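PDB 5YQ8: DNA-damage inducible protein DDI1-like protein from Leishmania major, which probably acts as an aspartic endopeptidase of the DDI1 family, represented here by its retroviral protease-like (retropepsin) domain. Local coordinates for residues Val53-Thr67 against Tyr75-Ala87. Residues are numbered along the deposited sequence; the frame is centred on the assembly and turned at random.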
ATOM      1  N   VAL A  53      -2.971 -17.586   0.328  1.00 44.43           N
ATOM      2  CA  VAL A  53      -1.745 -17.109   1.029  1.00 45.51           C
ATOM      3  C   VAL A  53      -1.964 -15.815   1.799  1.00 41.42           C
ATOM      4  O   VAL A  53      -1.124 -15.425   2.598  1.00 39.75           O
ATOM      5  CB  VAL A  53      -0.547 -16.902   0.033  1.00 46.14           C
ATOM      6  CG1 VAL A  53      -0.749 -15.708  -0.947  1.00 45.99           C
ATOM      7  CG2 VAL A  53       0.781 -16.792   0.792  1.00 45.63           C
ATOM      8  N   GLY A  54      -3.054 -15.115   1.504  1.00 41.86           N
ATOM      9  CA  GLY A  54      -3.277 -13.793   2.060  1.00 40.95           C
ATOM     10  C   GLY A  54      -4.075 -13.862   3.337  1.00 38.44           C
ATOM     11  O   GLY A  54      -4.388 -14.946   3.874  1.00 34.28           O
ATOM     12  N   VAL A  55      -4.453 -12.672   3.777  1.00 37.27           N
ATOM     13  CA  VAL A  55      -5.364 -12.497   4.888  1.00 35.69           C
ATOM     14  C   VAL A  55      -6.747 -13.055   4.523  1.00 39.51           C
ATOM     15  O   VAL A  55      -7.288 -13.923   5.212  1.00 34.56           O
ATOM     16  CB  VAL A  55      -5.482 -11.004   5.248  1.00 32.68           C
ATOM     17  CG1 VAL A  55      -6.622 -10.747   6.243  1.00 30.56           C
ATOM     18  CG2 VAL A  55      -4.153 -10.532   5.808  1.00 33.76           C
ATOM     19  N   GLY A  56      -7.306 -12.534   3.430  1.00 40.98           N
ATOM     20  CA  GLY A  56      -8.665 -12.787   3.094  1.00 42.08           C
ATOM     21  C   GLY A  56      -8.903 -14.208   2.664  1.00 45.16           C
ATOM     22  O   GLY A  56      -7.996 -15.028   2.498  1.00 42.46           O
ATOM     23  N   ARG A  57     -10.179 -14.472   2.468  1.00 49.68           N
ATOM     24  CA  ARG A  57     -10.628 -15.627   1.717  1.00 52.47           C
ATOM     25  C   ARG A  57     -10.145 -15.442   0.264  1.00 54.67           C
ATOM     26  O   ARG A  57     -10.794 -14.748  -0.536  1.00 64.16           O
ATOM     27  CB  ARG A  57     -12.135 -15.697   1.816  1.00 49.72           C
ATOM     28  CG  ARG A  57     -12.846 -16.620   0.855  1.00 48.24           C
ATOM     29  CD  ARG A  57     -14.296 -16.200   0.847  1.00 44.23           C
ATOM     30  NE  ARG A  57     -14.409 -14.824   0.393  1.00 39.31           N
ATOM     31  CZ  ARG A  57     -14.516 -14.441  -0.871  1.00 37.16           C
ATOM     32  NH1 ARG A  57     -14.554 -15.346  -1.850  1.00 35.94           N
ATOM     33  NH2 ARG A  57     -14.619 -13.146  -1.155  1.00 34.57           N
ATOM     34  N   GLN A  58      -9.000 -16.058  -0.038  1.00 54.18           N
ATOM     35  CA  GLN A  58      -8.264 -15.902  -1.295  1.00 47.83           C
ATOM     36  C   GLN A  58      -8.362 -17.231  -2.042  1.00 46.92           C
ATOM     37  O   GLN A  58      -7.932 -18.273  -1.514  1.00 50.90           O
ATOM     38  CB  GLN A  58      -6.803 -15.583  -0.983  1.00 43.93           C
ATOM     39  CG  GLN A  58      -5.914 -15.548  -2.224  1.00 45.35           C
ATOM     40  CD  GLN A  58      -4.463 -15.193  -1.956  1.00 45.21           C
ATOM     41  OE1 GLN A  58      -4.123 -14.584  -0.927  1.00 43.19           O
ATOM     42  NE2 GLN A  58      -3.582 -15.568  -2.919  1.00 40.92           N
ATOM     43  N   GLU A  59      -8.942 -17.216  -3.239  1.00 46.85           N
ATOM     44  CA  GLU A  59      -9.094 -18.464  -4.054  1.00 46.05           C
ATOM     45  C   GLU A  59      -8.720 -18.131  -5.520  1.00 43.19           C
ATOM     46  O   GLU A  59      -9.435 -17.443  -6.259  1.00 45.14           O
ATOM     47  CB  GLU A  59     -10.495 -19.095  -3.911  1.00 42.07           C
ATOM     48  CG  GLU A  59     -10.903 -19.351  -2.448  1.00 40.55           C
ATOM     49  CD  GLU A  59     -12.341 -19.783  -2.329  1.00 36.86           C
ATOM     50  OE1 GLU A  59     -12.776 -20.113  -1.193  1.00 35.95           O
ATOM     51  OE2 GLU A  59     -13.006 -19.793  -3.396  1.00 27.85           O
ATOM     52  N   ILE A  60      -7.552 -18.587  -5.911  1.00 39.34           N
ATOM     53  CA  ILE A  60      -6.981 -18.112  -7.133  1.00 37.71           C
ATOM     54  C   ILE A  60      -7.371 -19.063  -8.277  1.00 35.99           C
ATOM     55  O   ILE A  60      -7.632 -20.256  -8.061  1.00 37.17           O
ATOM     56  CB  ILE A  60      -5.449 -17.975  -6.995  1.00 38.72           C
ATOM     57  CG1 ILE A  60      -4.787 -19.348  -7.028  1.00 38.59           C
ATOM     58  CG2 ILE A  60      -5.073 -17.242  -5.692  1.00 42.08           C
ATOM     59  CD1 ILE A  60      -3.304 -19.298  -6.849  1.00 38.57           C
ATOM     60  N   CYS A  61      -7.396 -18.525  -9.489  1.00 31.53           N
ATOM     61  CA  CYS A  61      -7.467 -19.302 -10.709  1.00 27.23           C
ATOM     62  C   CYS A  61      -6.114 -19.822 -11.116  1.00 25.80           C
ATOM     63  O   CYS A  61      -6.065 -20.628 -11.986  1.00 23.78           O
ATOM     64  CB  CYS A  61      -7.954 -18.461 -11.888  1.00 26.17           C
ATOM     65  SG  CYS A  61      -9.632 -17.911 -11.808  1.00 27.65           S
ATOM     66  N   GLY A  62      -5.008 -19.321 -10.565  1.00 24.97           N
ATOM     67  CA  GLY A  62      -3.676 -19.800 -10.899  1.00 22.38           C
ATOM     68  C   GLY A  62      -2.671 -18.687 -10.668  1.00 20.87           C
ATOM     69  O   GLY A  62      -2.998 -17.682 -10.018  1.00 20.72           O
ATOM     70  N   ARG A  63      -1.450 -18.907 -11.168  1.00 17.25           N
ATOM     71  CA  ARG A  63      -0.387 -17.942 -11.080  1.00 16.45           C
ATOM     72  C   ARG A  63       0.298 -17.774 -12.410  1.00 14.76           C
ATOM     73  O   ARG A  63       0.621 -18.774 -13.014  1.00 14.58           O
ATOM     74  CB  ARG A  63       0.619 -18.389 -10.044  1.00 16.85           C
ATOM     75  CG  ARG A  63       1.671 -17.334  -9.666  1.00 17.14           C
ATOM     76  CD  ARG A  63       2.654 -17.855  -8.634  1.00 18.10           C
ATOM     77  NE  ARG A  63       3.531 -16.789  -8.148  1.00 18.21           N
ATOM     78  CZ  ARG A  63       4.764 -16.497  -8.593  1.00 19.16           C
ATOM     79  NH1 ARG A  63       5.377 -17.211  -9.543  1.00 18.37           N
ATOM     80  NH2 ARG A  63       5.428 -15.460  -8.054  1.00 21.49           N
ATOM     81  N   ILE A  64       0.566 -16.536 -12.841  1.00 13.21           N
ATOM     82  CA  ILE A  64       1.241 -16.274 -14.123  1.00 12.51           C
ATOM     83  C   ILE A  64       2.674 -16.009 -13.712  1.00 13.05           C
ATOM     84  O   ILE A  64       2.989 -15.036 -13.012  1.00 13.24           O
ATOM     85  CB  ILE A  64       0.592 -15.108 -14.842  1.00 12.60           C
ATOM     86  CG1 ILE A  64      -0.639 -15.571 -15.596  1.00 12.32           C
ATOM     87  CG2 ILE A  64       1.495 -14.488 -15.873  1.00 13.08           C
ATOM     88  CD1 ILE A  64      -1.443 -14.513 -16.314  1.00 12.23           C
ATOM     89  N   HIS A  65       3.577 -16.892 -14.098  1.00 13.25           N
ATOM     90  CA  HIS A  65       4.955 -16.839 -13.521  1.00 13.43           C
ATOM     91  C   HIS A  65       5.816 -15.779 -14.173  1.00 12.61           C
ATOM     92  O   HIS A  65       6.755 -15.285 -13.589  1.00 12.57           O
ATOM     93  CB  HIS A  65       5.639 -18.213 -13.595  1.00 14.26           C
ATOM     94  CG  HIS A  65       4.862 -19.284 -12.924  1.00 14.02           C
ATOM     95  ND1 HIS A  65       4.486 -19.211 -11.608  1.00 15.98           N
ATOM     96  CD2 HIS A  65       4.369 -20.449 -13.395  1.00 14.68           C
ATOM     97  CE1 HIS A  65       3.835 -20.318 -11.281  1.00 16.50           C
ATOM     98  NE2 HIS A  65       3.732 -21.076 -12.356  1.00 14.84           N
ATOM     99  N   MET A  66       5.473 -15.445 -15.403  1.00 12.11           N
ATOM    100  CA  MET A  66       6.168 -14.414 -16.173  1.00 11.97           C
ATOM    101  C   MET A  66       5.306 -14.014 -17.337  1.00 12.01           C
ATOM    102  O   MET A  66       4.907 -14.855 -18.113  1.00 12.28           O
ATOM    103  CB  MET A  66       7.533 -14.854 -16.695  1.00 12.00           C
ATOM    104  CG  MET A  66       8.307 -13.718 -17.356  1.00 11.71           C
ATOM    105  SD  MET A  66       7.911 -13.632 -19.072  1.00 10.90           S
ATOM    106  CE  MET A  66       8.993 -12.394 -19.650  1.00 11.93           C
ATOM    107  N   THR A  67       4.943 -12.733 -17.364  1.00 12.32           N
ATOM    108  CA  THR A  67       4.354 -12.097 -18.503  1.00 12.39           C
ATOM    109  C   THR A  67       5.016 -10.739 -18.665  1.00 12.30           C
ATOM    110  O   THR A  67       5.198 -10.005 -17.692  1.00 11.98           O
ATOM    111  CB  THR A  67       2.824 -11.927 -18.359  1.00 12.92           C
ATOM    112  OG1 THR A  67       2.268 -11.269 -19.529  1.00 13.15           O
ATOM    113  CG2 THR A  67       2.452 -11.143 -17.146  1.00 12.53           C
ATOM    114  N   TYR A  75       9.833  -2.863 -21.001  1.00 13.88           N
ATOM    115  CA  TYR A  75       9.288  -4.250 -20.761  1.00 13.53           C
ATOM    116  C   TYR A  75       9.758  -4.827 -19.459  1.00 11.51           C
ATOM    117  O   TYR A  75      10.931  -5.017 -19.310  1.00 12.49           O
ATOM    118  CB  TYR A  75       9.630  -5.178 -21.947  1.00 14.30           C
ATOM    119  CG  TYR A  75       8.705  -4.896 -23.092  1.00 15.49           C
ATOM    120  CD1 TYR A  75       8.953  -3.828 -23.957  1.00 17.17           C
ATOM    121  CD2 TYR A  75       7.536  -5.623 -23.272  1.00 16.29           C
ATOM    122  CE1 TYR A  75       8.103  -3.519 -25.005  1.00 17.16           C
ATOM    123  CE2 TYR A  75       6.647  -5.305 -24.313  1.00 17.77           C
ATOM    124  CZ  TYR A  75       6.955  -4.256 -25.182  1.00 18.67           C
ATOM    125  OH  TYR A  75       6.088  -3.918 -26.202  1.00 20.79           O
ATOM    126  N   ILE A  76       8.849  -5.074 -18.520  1.00 10.16           N
ATOM    127  CA  ILE A  76       9.161  -5.534 -17.179  1.00  9.74           C
ATOM    128  C   ILE A  76       8.474  -6.882 -16.884  1.00  8.89           C
ATOM    129  O   ILE A  76       7.267  -7.005 -17.012  1.00  8.81           O
ATOM    130  CB  ILE A  76       8.695  -4.494 -16.151  1.00 10.17           C
ATOM    131  CG1 ILE A  76       9.614  -3.333 -16.257  1.00 11.06           C
ATOM    132  CG2 ILE A  76       8.767  -5.040 -14.718  1.00 10.35           C
ATOM    133  CD1 ILE A  76       8.874  -2.051 -16.136  1.00 11.43           C
ATOM    134  N   PRO A  77       9.229  -7.904 -16.466  1.00  8.49           N
ATOM    135  CA  PRO A  77       8.629  -9.191 -16.249  1.00  8.65           C
ATOM    136  C   PRO A  77       7.887  -9.199 -14.928  1.00  9.39           C
ATOM    137  O   PRO A  77       8.530  -8.987 -13.877  1.00  9.14           O
ATOM    138  CB  PRO A  77       9.835 -10.145 -16.220  1.00  8.48           C
ATOM    139  CG  PRO A  77      10.966  -9.307 -15.804  1.00  8.24           C
ATOM    140  CD  PRO A  77      10.683  -7.940 -16.279  1.00  8.38           C
ATOM    141  N   PHE A  78       6.555  -9.443 -14.983  1.00 10.29           N
ATOM    142  CA  PHE A  78       5.705  -9.621 -13.831  1.00 10.27           C
ATOM    143  C   PHE A  78       5.326 -11.059 -13.586  1.00 10.81           C
ATOM    144  O   PHE A  78       5.217 -11.854 -14.481  1.00 11.39           O
ATOM    145  CB  PHE A  78       4.427  -8.808 -13.993  1.00 10.75           C
ATOM    146  CG  PHE A  78       4.567  -7.390 -13.457  1.00 11.07           C
ATOM    147  CD1 PHE A  78       5.435  -6.474 -14.084  1.00 10.91           C
ATOM    148  CD2 PHE A  78       3.883  -6.990 -12.305  1.00 11.09           C
ATOM    149  CE1 PHE A  78       5.611  -5.215 -13.591  1.00 10.41           C
ATOM    150  CE2 PHE A  78       4.055  -5.703 -11.817  1.00 11.23           C
ATOM    151  CZ  PHE A  78       4.911  -4.823 -12.463  1.00 10.76           C
ATOM    152  N   ALA A  79       5.077 -11.373 -12.321  1.00 12.22           N
ATOM    153  CA  ALA A  79       4.443 -12.636 -11.882  1.00 12.22           C
ATOM    154  C   ALA A  79       3.342 -12.238 -10.925  1.00 12.97           C
ATOM    155  O   ALA A  79       3.542 -11.345 -10.046  1.00 11.36           O
ATOM    156  CB  ALA A  79       5.395 -13.532 -11.158  1.00 12.16           C
ATOM    157  N   PHE A  80       2.174 -12.843 -11.141  1.00 13.55           N
ATOM    158  CA  PHE A  80       1.042 -12.584 -10.296  1.00 15.78           C
ATOM    159  C   PHE A  80       0.013 -13.684 -10.285  1.00 17.54           C
ATOM    160  O   PHE A  80       0.035 -14.546 -11.143  1.00 20.88           O
ATOM    161  CB  PHE A  80       0.372 -11.312 -10.726  1.00 16.76           C
ATOM    162  CG  PHE A  80       0.213 -11.190 -12.174  1.00 15.98           C
ATOM    163  CD1 PHE A  80      -0.669 -11.976 -12.837  1.00 16.39           C
ATOM    164  CD2 PHE A  80       0.986 -10.292 -12.854  1.00 15.75           C
ATOM    165  CE1 PHE A  80      -0.771 -11.852 -14.185  1.00 16.29           C
ATOM    166  CE2 PHE A  80       0.932 -10.179 -14.169  1.00 15.77           C
ATOM    167  CZ  PHE A  80       0.041 -10.954 -14.843  1.00 17.18           C
ATOM    168  N   TYR A  81      -0.814 -13.700  -9.255  1.00 18.58           N
ATOM    169  CA  TYR A  81      -1.920 -14.629  -9.185  1.00 18.51           C
ATOM    170  C   TYR A  81      -3.068 -14.133 -10.019  1.00 16.96           C
ATOM    171  O   TYR A  81      -3.206 -12.968 -10.261  1.00 18.35           O
ATOM    172  CB  TYR A  81      -2.352 -14.805  -7.739  1.00 20.26           C
ATOM    173  CG  TYR A  81      -1.303 -15.431  -6.875  1.00 23.32           C
ATOM    174  CD1 TYR A  81      -0.877 -16.745  -7.112  1.00 24.61           C
ATOM    175  CD2 TYR A  81      -0.753 -14.762  -5.803  1.00 24.51           C
ATOM    176  CE1 TYR A  81       0.063 -17.367  -6.326  1.00 25.55           C
ATOM    177  CE2 TYR A  81       0.160 -15.416  -4.969  1.00 24.86           C
ATOM    178  CZ  TYR A  81       0.582 -16.713  -5.266  1.00 25.20           C
ATOM    179  OH  TYR A  81       1.528 -17.422  -4.565  1.00 24.16           O
ATOM    180  N   VAL A  82      -3.911 -15.053 -10.451  1.00 16.03           N
ATOM    181  CA  VAL A  82      -5.102 -14.715 -11.190  1.00 15.70           C
ATOM    182  C   VAL A  82      -6.301 -15.162 -10.360  1.00 17.35           C
ATOM    183  O   VAL A  82      -6.341 -16.336  -9.932  1.00 16.50           O
ATOM    184  CB  VAL A  82      -5.122 -15.321 -12.609  1.00 13.87           C
ATOM    185  CG1 VAL A  82      -6.414 -14.980 -13.295  1.00 13.63           C
ATOM    186  CG2 VAL A  82      -3.964 -14.781 -13.455  1.00 13.51           C
ATOM    187  N   ILE A  83      -7.226 -14.227 -10.114  1.00 18.93           N
ATOM    188  CA  ILE A  83      -8.387 -14.461  -9.282  1.00 22.26           C
ATOM    189  C   ILE A  83      -9.637 -13.925  -9.982  1.00 22.55           C
ATOM    190  O   ILE A  83      -9.651 -12.770 -10.389  1.00 22.87           O
ATOM    191  CB  ILE A  83      -8.177 -13.792  -7.902  1.00 25.03           C
ATOM    192  CG1 ILE A  83      -7.002 -14.448  -7.170  1.00 27.11           C
ATOM    193  CG2 ILE A  83      -9.436 -13.901  -7.068  1.00 27.61           C
ATOM    194  CD1 ILE A  83      -6.890 -14.253  -5.671  1.00 28.90           C
ATOM    195  N   GLU A  84     -10.693 -14.729 -10.083  1.00 23.59           N
ATOM    196  CA  GLU A  84     -11.803 -14.415 -11.004  1.00 24.09           C
ATOM    197  C   GLU A  84     -12.479 -13.030 -10.796  1.00 24.51           C
ATOM    198  O   GLU A  84     -12.389 -12.154 -11.683  1.00 22.23           O
ATOM    199  CB  GLU A  84     -12.868 -15.545 -11.057  1.00 25.22           C
ATOM    200  CG  GLU A  84     -14.065 -15.175 -11.980  1.00 25.47           C
ATOM    201  CD  GLU A  84     -15.256 -16.102 -11.838  1.00 26.18           C
ATOM    202  OE1 GLU A  84     -15.663 -16.764 -12.836  1.00 26.85           O
ATOM    203  OE2 GLU A  84     -15.818 -16.124 -10.709  1.00 23.71           O
ATOM    204  N   ASP A  85     -13.166 -12.852  -9.666  1.00 24.42           N
ATOM    205  CA  ASP A  85     -13.946 -11.611  -9.434  1.00 24.71           C
ATOM    206  C   ASP A  85     -13.209 -10.742  -8.423  1.00 24.63           C
ATOM    207  O   ASP A  85     -13.448 -10.799  -7.243  1.00 24.82           O
ATOM    208  CB  ASP A  85     -15.388 -11.867  -8.933  1.00 25.50           C
ATOM    209  CG  ASP A  85     -16.276 -12.537  -9.966  1.00 23.84           C
ATOM    210  OD1 ASP A  85     -16.178 -12.215 -11.157  1.00 24.77           O
ATOM    211  OD2 ASP A  85     -17.087 -13.385  -9.574  1.00 22.70           O
ATOM    212  N   GLN A  86     -12.298  -9.931  -8.943  1.00 25.59           N
ATOM    213  CA  GLN A  86     -11.587  -8.914  -8.212  1.00 23.26           C
ATOM    214  C   GLN A  86     -11.992  -7.570  -8.838  1.00 22.95           C
ATOM    215  O   GLN A  86     -12.041  -7.389 -10.070  1.00 25.08           O
ATOM    216  CB  GLN A  86     -10.088  -9.174  -8.321  1.00 22.56           C
ATOM    217  CG  GLN A  86      -9.215  -8.182  -7.581  1.00 22.12           C
ATOM    218  CD  GLN A  86      -7.706  -8.354  -7.841  1.00 22.76           C
ATOM    219  OE1 GLN A  86      -7.000  -9.012  -7.079  1.00 20.20           O
ATOM    220  NE2 GLN A  86      -7.199  -7.697  -8.878  1.00 19.41           N
ATOM    221  N   ALA A  87     -12.298  -6.610  -7.987  1.00 23.78           N
ATOM    222  CA  ALA A  87     -12.810  -5.333  -8.479  1.00 23.14           C
ATOM    223  C   ALA A  87     -11.765  -4.686  -9.378  1.00 23.13           C
ATOM    224  O   ALA A  87     -12.126  -4.136 -10.442  1.00 23.41           O
ATOM    225  CB  ALA A  87     -13.175  -4.398  -7.324  1.00 24.14           C
TER
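Tyr-81 packs against Ile-60 and Arg-63 where strands 62-71 and 74-83 pair as the antiparallel arms of a beta hairpin, at the outer side of the mixed sheet in this retropepsin-like domain. Tyr-81, Val-82 and Phe-80 have the largest buried areas. On one face, Ile-60 CD1 lies 3.5 Å from Tyr-81 CD1, and Arg-63 CD is 3.5 Å from Tyr-81 CE1. Arg-63, with CG trans to the backbone N (chi1 -169°) and an extended chain, slants across the CD1-CE1 side of the ring. Ala-79 CB lies over one face of the guanidinium, 3.7 Å from Arg-63 NH2; this group, turned 71° from the tyrosine plane, gives an in-plane hydrogen bond from NH1 to ND1 of His-65, which Asp-45 holds from the other end. Val-53 CG1 and the Gln-58 amide approach the phenol further along, and Lys-2 of the second subunit packs against it.

The other face is buried and largely apolar. Ile-64 and Phe-80 run side by side, and the isoleucine CD1 bridges Phe-80 CE1 and Val-82 CG2, the latter at 3.8 Å. Val-82 N donates to Gly-62 O (2.8 Å), and Ile-64 and Phe-80 exchange backbone bonds. Two beta bulges interrupt this pairing: a classic one, in which Cys-61 and Gly-62 both face Val-82, and a one-residue shift between Ile-64 and Thr-67. Beyond that shift, Thr-67 CG2 sits 3.3 Å from Phe-80 CZ.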